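Local coordinates for protein kinase (PDB 3PY9) that is a membrane Ser/Thr kinase that phosphorylates proteins and probably binds muropeptides through the PASTA domains of its extracellular region, at residues A[274-279]-A[284-289]; A[203-208]-A[241-246]. All blocks are in the same frame, centred on the assembly; numbering follows the deposited sequence.

Contact 1 of 2, residues A[274-279]-A[284-289]; sequences SYIVKV and VAEKEV
Tyr275 reaches across to Lys287 on the more buried face of two antiparallel strands. Their backbones exchange two hydrogen bonds, Tyr275 N to Lys287 O and Lys287 N to Tyr275 O. Tyr275 CG sits between the backbone N and the carbonyl carbon (chi1 68°), which swings the ring over the partner strand. Tyr275 CZ packs on Lys287 CB at 3.5 Å, and Lys287 N sits over one ring face, toward the rim. The extended lysine chain borders solvent, passes Tyr275 OH and ends in a salt bridge from NZ to Glu219. On this face Val277 CB is 4.4 Å from Ala285 CB. Tyr275 and Val277 are buried under Ile263, which makes this the tight part. The strands form a beta hairpin of the C-terminal PASTA-like domain, with a classic beta bulge near the turn. Val284 and Ala285 both face Val277, whose O is gripped twice, by Val284 N at 2.9 Å and by Ala285 N at 3.3 Å. Val284 CG2 meets Val279 CG2 at 3.6 Å. The other face is looser, with Glu286 and Glu288 exposed. Ile276 lies beside Glu286, its methyl CD1 3.0 Å from Glu286 OE2, no hydrogen bond. Ser274 CB lies 4.0 Å from Glu288 CG.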
loop_
_atom_site.group_PDB
_atom_site.type_symbol
_atom_site.label_atom_id
_atom_site.label_comp_id
_atom_site.label_asym_id
_atom_site.label_seq_id
_atom_site.Cartn_x
_atom_site.Cartn_y
_atom_site.Cartn_z
ATOM N N SER A 274 34.222 18.271 14.737
ATOM C CA SER A 274 34.970 17.772 13.598
ATOM C C SER A 274 34.606 18.519 12.300
ATOM O O SER A 274 33.520 19.125 12.189
ATOM C CB SER A 274 34.763 16.256 13.443
ATOM O OG SER A 274 33.402 15.901 13.236
ATOM N N TYR A 275 35.531 18.493 11.337
ATOM C CA TYR A 275 35.242 18.964 9.986
ATOM C C TYR A 275 35.609 17.942 8.925
ATOM O O TYR A 275 36.573 17.175 9.088
ATOM C CB TYR A 275 35.932 20.292 9.693
ATOM C CG TYR A 275 37.440 20.240 9.614
ATOM C CD1 TYR A 275 38.214 20.703 10.670
ATOM C CD2 TYR A 275 38.100 19.752 8.469
ATOM C CE1 TYR A 275 39.604 20.678 10.609
ATOM C CE2 TYR A 275 39.478 19.707 8.400
ATOM C CZ TYR A 275 40.229 20.183 9.476
ATOM O OH TYR A 275 41.606 20.163 9.437
ATOM N N ILE A 276 34.817 17.918 7.862
ATOM C CA ILE A 276 35.173 17.220 6.640
ATOM C C ILE A 276 35.225 18.255 5.543
ATOM O O ILE A 276 34.343 19.099 5.452
ATOM C CB ILE A 276 34.108 16.190 6.192
ATOM C CG1 ILE A 276 33.584 15.354 7.367
ATOM C CG2 ILE A 276 34.632 15.353 5.045
ATOM C CD1 ILE A 276 34.406 14.159 7.690
ATOM N N VAL A 277 36.249 18.164 4.700
ATOM C CA VAL A 277 36.371 18.986 3.505
ATOM C C VAL A 277 36.391 18.055 2.298
ATOM O O VAL A 277 37.325 17.267 2.142
ATOM C CB VAL A 277 37.688 19.788 3.487
ATOM C CG1 VAL A 277 37.796 20.592 2.202
ATOM C CG2 VAL A 277 37.823 20.703 4.713
ATOM N N LYS A 278 35.382 18.184 1.444
ATOM C CA LYS A 278 35.302 17.473 0.164
ATOM C C LYS A 278 35.561 18.397 -1.027
ATOM O O LYS A 278 35.272 19.598 -0.958
ATOM C CB LYS A 278 33.927 16.835 0.002
ATOM C CG LYS A 278 33.556 15.888 1.129
ATOM C CD LYS A 278 32.277 15.160 0.792
ATOM C CE LYS A 278 31.824 14.275 1.921
ATOM N NZ LYS A 278 30.483 13.742 1.578
ATOM N N VAL A 279 36.115 17.828 -2.105
ATOM C CA VAL A 279 36.440 18.561 -3.330
ATOM C C VAL A 279 35.861 17.768 -4.493
ATOM O O VAL A 279 36.257 16.617 -4.731
ATOM C CB VAL A 279 37.985 18.794 -3.509
ATOM C CG1 VAL A 279 38.282 19.386 -4.865
ATOM C CG2 VAL A 279 38.559 19.708 -2.388
ATOM N N VAL A 284 38.809 15.046 1.018
ATOM C CA VAL A 284 40.207 15.402 0.837
ATOM C C VAL A 284 40.907 15.510 2.203
ATOM O O VAL A 284 42.047 15.055 2.369
ATOM C CB VAL A 284 40.335 16.704 -0.008
ATOM C CG1 VAL A 284 41.762 17.225 -0.018
ATOM C CG2 VAL A 284 39.870 16.447 -1.437
ATOM N N ALA A 285 40.206 16.114 3.171
ATOM C CA ALA A 285 40.721 16.308 4.515
ATOM C C ALA A 285 39.611 16.175 5.558
ATOM O O ALA A 285 38.452 16.474 5.292
ATOM C CB ALA A 285 41.400 17.667 4.629
ATOM N N GLU A 286 39.984 15.712 6.750
ATOM C CA GLU A 286 39.069 15.639 7.908
ATOM C C GLU A 286 39.857 15.690 9.218
ATOM O O GLU A 286 41.033 15.363 9.243
ATOM C CB GLU A 286 38.156 14.395 7.866
ATOM C CG GLU A 286 38.778 13.178 7.228
ATOM C CD GLU A 286 37.794 12.013 7.080
ATOM O OE1 GLU A 286 38.238 10.853 7.147
ATOM O OE2 GLU A 286 36.583 12.252 6.917
ATOM N N LYS A 287 39.202 16.115 10.293
ATOM C CA LYS A 287 39.848 16.235 11.593
ATOM C C LYS A 287 38.819 16.297 12.709
ATOM O O LYS A 287 37.782 16.937 12.563
ATOM C CB LYS A 287 40.733 17.487 11.638
ATOM C CG LYS A 287 41.764 17.505 12.760
ATOM C CD LYS A 287 42.589 18.781 12.753
ATOM C CE LYS A 287 43.478 18.823 13.992
ATOM N NZ LYS A 287 44.449 19.956 13.993
ATOM N N GLU A 288 39.122 15.612 13.813
ATOM C CA GLU A 288 38.406 15.756 15.092
ATOM C C GLU A 288 39.149 16.723 16.006
ATOM O O GLU A 288 40.374 16.681 16.094
ATOM C CB GLU A 288 38.283 14.403 15.798
ATOM C CG GLU A 288 36.904 13.781 15.710
ATOM C CD GLU A 288 36.839 12.376 16.299
ATOM O OE1 GLU A 288 36.086 11.535 15.747
ATOM O OE2 GLU A 288 37.535 12.106 17.304
ATOM N N VAL A 289 38.404 17.592 16.682
ATOM C CA VAL A 289 38.979 18.508 17.666
ATOM C C VAL A 289 38.175 18.479 18.974
ATOM O O VAL A 289 36.946 18.622 18.965
ATOM C CB VAL A 289 39.127 19.971 17.124
ATOM C CG1 VAL A 289 39.826 19.997 15.754
ATOM C CG2 VAL A 289 37.785 20.671 17.050
#

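Contact 2 of 2, residues A[203-208]-A[241-246]; sequences VSKGKK and DKDNDG
The carboxylate of Asp243 meets three lysines: Lys205 and Lys208 come to its oxygens tilted to one side of the plane, Lys242 tilted to the other. Lys205 NZ bonds to Asp243 OD1 at 2.8 Å. It comes from the anti side of that oxygen, 33° out of plane. Lys208 NZ forms a salt bridge to Asp243 OD2, also at 2.8 Å. Lys242 NZ makes a weak bond to Asp243 OD2, at 3.3 Å. A second flat group, the ring of Tyr174, has a cation-pi contact with Lys205, and Tyr174 OH bonds to Asp243 OD1. Each carboxylate oxygen thus has two partners, one of the four bonds being weak, which should fix the rotation of the group. Lys205 reaches it as an extended chain, whereas Lys208 is bent at chi2 (-87°) and again at chi4. Lys208 NZ and Lys242 NZ lie 3.2 Å apart, and the carboxylate they share probably offsets their charges. Asp243 sits in a type I beta turn, Asp241 to Asn244. Ser204 OG accepts from Gly206 N in an ST turn around Lys205. This is a surface salt-bridge network that joins the chain following strand 198-204 of a PASTA domain to a turn of the C-terminal PASTA-like domain.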
loop_
_atom_site.group_PDB
_atom_site.type_symbol
_atom_site.label_atom_id
_atom_site.label_comp_id
_atom_site.label_asym_id
_atom_site.label_seq_id
_atom_site.Cartn_x
_atom_site.Cartn_y
_atom_site.Cartn_z
ATOM N N VAL A 203 11.379 23.563 16.475
ATOM C CA VAL A 203 11.254 23.635 17.927
ATOM C C VAL A 203 12.302 24.587 18.520
ATOM O O VAL A 203 13.440 24.681 18.030
ATOM C CB VAL A 203 11.360 22.223 18.562
ATOM C CG1 VAL A 203 11.187 22.276 20.075
ATOM C CG2 VAL A 203 10.317 21.277 17.936
ATOM N N SER A 204 11.890 25.306 19.557
ATOM C CA SER A 204 12.745 26.293 20.193
ATOM C C SER A 204 13.700 25.652 21.201
ATOM O O SER A 204 13.280 24.904 22.095
ATOM C CB SER A 204 11.889 27.381 20.871
ATOM O OG SER A 204 12.697 28.391 21.454
ATOM N N LYS A 205 14.987 25.955 21.035
ATOM C CA LYS A 205 16.005 25.632 22.034
ATOM C C LYS A 205 16.504 26.900 22.762
ATOM O O LYS A 205 17.680 26.994 23.159
ATOM C CB LYS A 205 17.162 24.852 21.399
ATOM C CG LYS A 205 17.781 25.515 20.206
ATOM C CD LYS A 205 19.112 24.885 19.887
ATOM C CE LYS A 205 19.572 25.247 18.487
ATOM N NZ LYS A 205 20.958 24.753 18.283
ATOM N N GLY A 206 15.590 27.859 22.942
ATOM C CA GLY A 206 15.897 29.145 23.583
ATOM C C GLY A 206 16.763 30.115 22.780
ATOM O O GLY A 206 16.981 29.938 21.578
ATOM N N LYS A 207 17.264 31.140 23.472
ATOM C CA LYS A 207 18.081 32.202 22.870
ATOM C C LYS A 207 19.553 31.800 22.703
ATOM O O LYS A 207 20.108 31.113 23.560
ATOM C CB LYS A 207 17.968 33.487 23.703
ATOM C CG LYS A 207 16.529 33.973 23.932
ATOM C CD LYS A 207 15.994 33.522 25.290
ATOM C CE LYS A 207 16.080 34.632 26.324
ATOM N NZ LYS A 207 14.842 35.475 26.364
ATOM N N LYS A 208 20.178 32.262 21.613
ATOM C CA LYS A 208 21.560 31.898 21.217
ATOM C C LYS A 208 22.613 32.117 22.312
ATOM O O LYS A 208 23.804 31.870 22.098
ATOM C CB LYS A 208 21.961 32.653 19.947
ATOM C CG LYS A 208 22.772 31.852 18.913
ATOM C CD LYS A 208 24.284 31.887 19.154
ATOM C CE LYS A 208 25.075 31.424 17.927
ATOM N NZ LYS A 208 25.231 29.939 17.855
ATOM N N ASP A 241 29.772 20.515 15.316
ATOM C CA ASP A 241 30.203 21.240 16.532
ATOM C C ASP A 241 29.002 21.594 17.423
ATOM O O ASP A 241 27.972 20.916 17.359
ATOM C CB ASP A 241 31.023 22.494 16.174
ATOM C CG ASP A 241 30.207 23.549 15.427
ATOM O OD1 ASP A 241 29.163 23.195 14.845
ATOM O OD2 ASP A 241 30.623 24.731 15.422
ATOM N N LYS A 242 29.119 22.651 18.234
ATOM C CA LYS A 242 28.040 23.009 19.183
ATOM C C LYS A 242 26.649 23.115 18.533
ATOM O O LYS A 242 25.676 22.563 19.048
ATOM C CB LYS A 242 28.382 24.276 19.994
ATOM C CG LYS A 242 27.900 25.630 19.418
ATOM C CD LYS A 242 28.782 26.147 18.264
ATOM C CE LYS A 242 28.188 27.366 17.543
ATOM N NZ LYS A 242 28.069 28.560 18.423
ATOM N N ASP A 243 26.581 23.788 17.385
ATOM C CA ASP A 243 25.314 24.138 16.752
ATOM C C ASP A 243 25.151 23.567 15.348
ATOM O O ASP A 243 24.300 24.009 14.570
ATOM C CB ASP A 243 25.144 25.661 16.739
ATOM C CG ASP A 243 24.594 26.190 18.049
ATOM O OD1 ASP A 243 23.670 25.557 18.599
ATOM O OD2 ASP A 243 25.080 27.234 18.538
ATOM N N ASN A 244 25.964 22.569 15.029
ATOM C CA ASN A 244 25.991 22.031 13.684
ATOM C C ASN A 244 26.188 20.530 13.739
ATOM O O ASN A 244 27.072 20.026 14.442
ATOM C CB ASN A 244 27.075 22.718 12.856
ATOM C CG ASN A 244 26.699 22.844 11.394
ATOM O OD1 ASN A 244 26.316 21.861 10.746
ATOM N ND2 ASN A 244 26.813 24.055 10.858
ATOM N N ASP A 245 25.338 19.827 13.000
ATOM C CA ASP A 245 25.212 18.382 13.117
ATOM C C ASP A 245 25.864 17.673 11.922
ATOM O O ASP A 245 25.653 16.478 11.707
ATOM C CB ASP A 245 23.725 17.997 13.266
ATOM C CG ASP A 245 22.919 19.013 14.115
ATOM O OD1 ASP A 245 23.177 19.160 15.340
ATOM O OD2 ASP A 245 22.012 19.670 13.548
ATOM N N GLY A 246 26.665 18.420 11.159
ATOM C CA GLY A 246 27.358 17.904 9.965
ATOM C C GLY A 246 26.410 17.459 8.874
ATOM O O GLY A 246 26.768 16.637 8.030
#

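Overall arrangement
The two contacts follow one another along the chain and share no residues. Contact 2 links the third PASTA domain to the C-terminal PASTA-like domain, whereas contact 1 lies wholly within the latter. Their centres are about 21 Å apart, and their nearest atoms about 5 Å. Strand 233-241 connects them: it ends at the turn of contact 2 and pairs with strand 272-279 of contact 1, as in the backbone bonding of Ser274 with Lys240. One is a partly buried hairpin, the other a charged surface junction. Neither includes a residue of the europium site formed by Asp99, Asp130 and Asn132, which belongs to the second PASTA domain.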